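Local coordinates for protein yciO (Escherichia coli, PDB 1K7J), which is a SUA5-family protein of uncertain function that may bind double-stranded RNA, at residues A[19-24]-A[133-138]. Numbering follows the deposited sequence.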
loop_
_atom_site.group_PDB
_atom_site.type_symbol
_atom_site.label_atom_id
_atom_site.label_comp_id
_atom_site.label_asym_id
_atom_site.label_seq_id
_atom_site.Cartn_x
_atom_site.Cartn_y
_atom_site.Cartn_z
ATOM N N GLN A 19 -11.842 10.632 10.291
ATOM C CA GLN A 19 -11.856 11.756 9.364
ATOM C C GLN A 19 -11.038 11.431 8.114
ATOM O O GLN A 19 -11.417 11.794 7.001
ATOM C CB GLN A 19 -11.311 13.018 10.036
ATOM C CG GLN A 19 -12.300 13.674 10.982
ATOM C CD GLN A 19 -11.753 14.941 11.607
ATOM O OE1 GLN A 19 -11.188 15.792 10.920
ATOM N NE2 GLN A 19 -11.931 15.081 12.918
ATOM N N ALA A 20 -9.919 10.737 8.300
ATOM C CA ALA A 20 -9.070 10.360 7.175
ATOM C C ALA A 20 -9.836 9.422 6.247
ATOM O O ALA A 20 -9.801 9.572 5.027
ATOM C CB ALA A 20 -7.801 9.677 7.681
ATOM N N VAL A 21 -10.533 8.456 6.834
ATOM C CA VAL A 21 -11.304 7.500 6.048
ATOM C C VAL A 21 -12.443 8.194 5.296
ATOM O O VAL A 21 -12.774 7.814 4.172
ATOM C CB VAL A 21 -11.862 6.370 6.947
ATOM C CG1 VAL A 21 -12.901 5.551 6.190
ATOM C CG2 VAL A 21 -10.721 5.464 7.392
ATOM N N GLU A 22 -13.040 9.213 5.903
ATOM C CA GLU A 22 -14.121 9.917 5.226
ATOM C C GLU A 22 -13.571 10.634 3.995
ATOM O O GLU A 22 -14.244 10.728 2.967
ATOM C CB GLU A 22 -14.798 10.915 6.168
ATOM C CG GLU A 22 -16.063 11.520 5.582
ATOM C CD GLU A 22 -16.985 10.472 4.971
ATOM O OE1 GLU A 22 -17.389 9.531 5.690
ATOM O OE2 GLU A 22 -17.302 10.590 3.765
ATOM N N ILE A 23 -12.345 11.137 4.100
ATOM C CA ILE A 23 -11.708 11.810 2.976
ATOM C C ILE A 23 -11.492 10.784 1.862
ATOM O O ILE A 23 -11.721 11.070 0.686
ATOM C CB ILE A 23 -10.362 12.440 3.406
ATOM C CG1 ILE A 23 -10.641 13.658 4.296
ATOM C CG2 ILE A 23 -9.538 12.826 2.181
ATOM C CD1 ILE A 23 -9.423 14.203 5.025
ATOM N N VAL A 24 -11.061 9.581 2.237
ATOM C CA VAL A 24 -10.846 8.517 1.261
ATOM C C VAL A 24 -12.170 8.127 0.592
ATOM O O VAL A 24 -12.235 7.966 -0.626
ATOM C CB VAL A 24 -10.224 7.262 1.932
ATOM C CG1 VAL A 24 -10.232 6.073 0.962
ATOM C CG2 VAL A 24 -8.802 7.569 2.369
ATOM N N LEU A 133 -7.539 0.843 7.671
ATOM C CA LEU A 133 -8.180 -0.266 6.976
ATOM C C LEU A 133 -9.397 -0.777 7.733
ATOM O O LEU A 133 -10.424 -1.074 7.132
ATOM C CB LEU A 133 -7.172 -1.394 6.747
ATOM C CG LEU A 133 -6.025 -0.997 5.809
ATOM C CD1 LEU A 133 -5.001 -2.118 5.752
ATOM C CD2 LEU A 133 -6.573 -0.678 4.415
ATOM N N GLU A 134 -9.289 -0.871 9.054
ATOM C CA GLU A 134 -10.414 -1.335 9.858
ATOM C C GLU A 134 -11.612 -0.408 9.672
ATOM O O GLU A 134 -12.748 -0.863 9.537
ATOM C CB GLU A 134 -10.036 -1.378 11.340
ATOM C CG GLU A 134 -11.101 -2.013 12.222
ATOM C CD GLU A 134 -10.742 -1.968 13.696
ATOM O OE1 GLU A 134 -9.566 -2.226 14.031
ATOM O OE2 GLU A 134 -11.637 -1.683 14.520
ATOM N N ALA A 135 -11.358 0.896 9.663
ATOM C CA ALA A 135 -12.431 1.870 9.500
ATOM C C ALA A 135 -12.984 1.880 8.077
ATOM O O ALA A 135 -14.191 2.043 7.877
ATOM C CB ALA A 135 -11.934 3.262 9.880
ATOM N N LEU A 136 -12.111 1.701 7.089
ATOM C CA LEU A 136 -12.540 1.702 5.691
ATOM C C LEU A 136 -13.407 0.485 5.369
ATOM O O LEU A 136 -14.398 0.596 4.647
ATOM C CB LEU A 136 -11.322 1.744 4.762
ATOM C CG LEU A 136 -11.601 1.807 3.255
ATOM C CD1 LEU A 136 -12.439 3.032 2.921
ATOM C CD2 LEU A 136 -10.279 1.847 2.504
ATOM N N GLY A 137 -13.029 -0.676 5.895
ATOM C CA GLY A 137 -13.824 -1.872 5.668
ATOM C C GLY A 137 -13.453 -2.708 4.462
ATOM O O GLY A 137 -14.023 -3.779 4.243
ATOM N N GLU A 138 -12.513 -2.212 3.667
ATOM C CA GLU A 138 -12.043 -2.928 2.487
ATOM C C GLU A 138 -10.630 -2.443 2.187
ATOM O O GLU A 138 -10.143 -1.512 2.833
ATOM C CB GLU A 138 -12.967 -2.672 1.288
ATOM C CG GLU A 138 -13.083 -1.213 0.863
ATOM C CD GLU A 138 -13.890 -1.042 -0.418
ATOM O OE1 GLU A 138 -14.665 -1.960 -0.764
ATOM O OE2 GLU A 138 -13.758 0.015 -1.074
#
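V21 and L136 mark the nearest approach, 5.9 Å from CA to CA, of the segments 19-24 and 133-138, which lie on helices 14-25 and 127-136 of this YrdC-like α/β fold. The segment 19-24 is helical throughout, whereas 133-138 takes in the last turn of its helix, which closes with the G137 N to L133 O bond before G137 turns to positive phi (91°). At that angle a CB would collide with the carbonyl oxygen of L136.

The pair illustrates how two helical segments can meet through apolar contacts, with no hydrogen bond between them; R25, just past 19-24, supplies a polar link by donating through NH2 to the carbonyl oxygen of L136. V21 does most of the work by dividing its branches. CG2 meets the methyl of A135, CB, at 3.5 Å, while CG1, held anti to its own backbone N (chi1 168°), lies against the L136 backbone, 3.9 Å from CA. An alanine at V21 would remove both branches and would probably open a gap beside A135 and the L136 backbone.

Elsewhere on helix 14-25, A20 and I23 pack on strand 170-173, so the contact joins helix 127-136 to a helix already seated on the sheet. One turn beyond V21, V24 reaches both I30 of strand 30-34 and L136, its CG1 lying 4.2 Å from L136 CD1, the same methyl that meets V21 CG1.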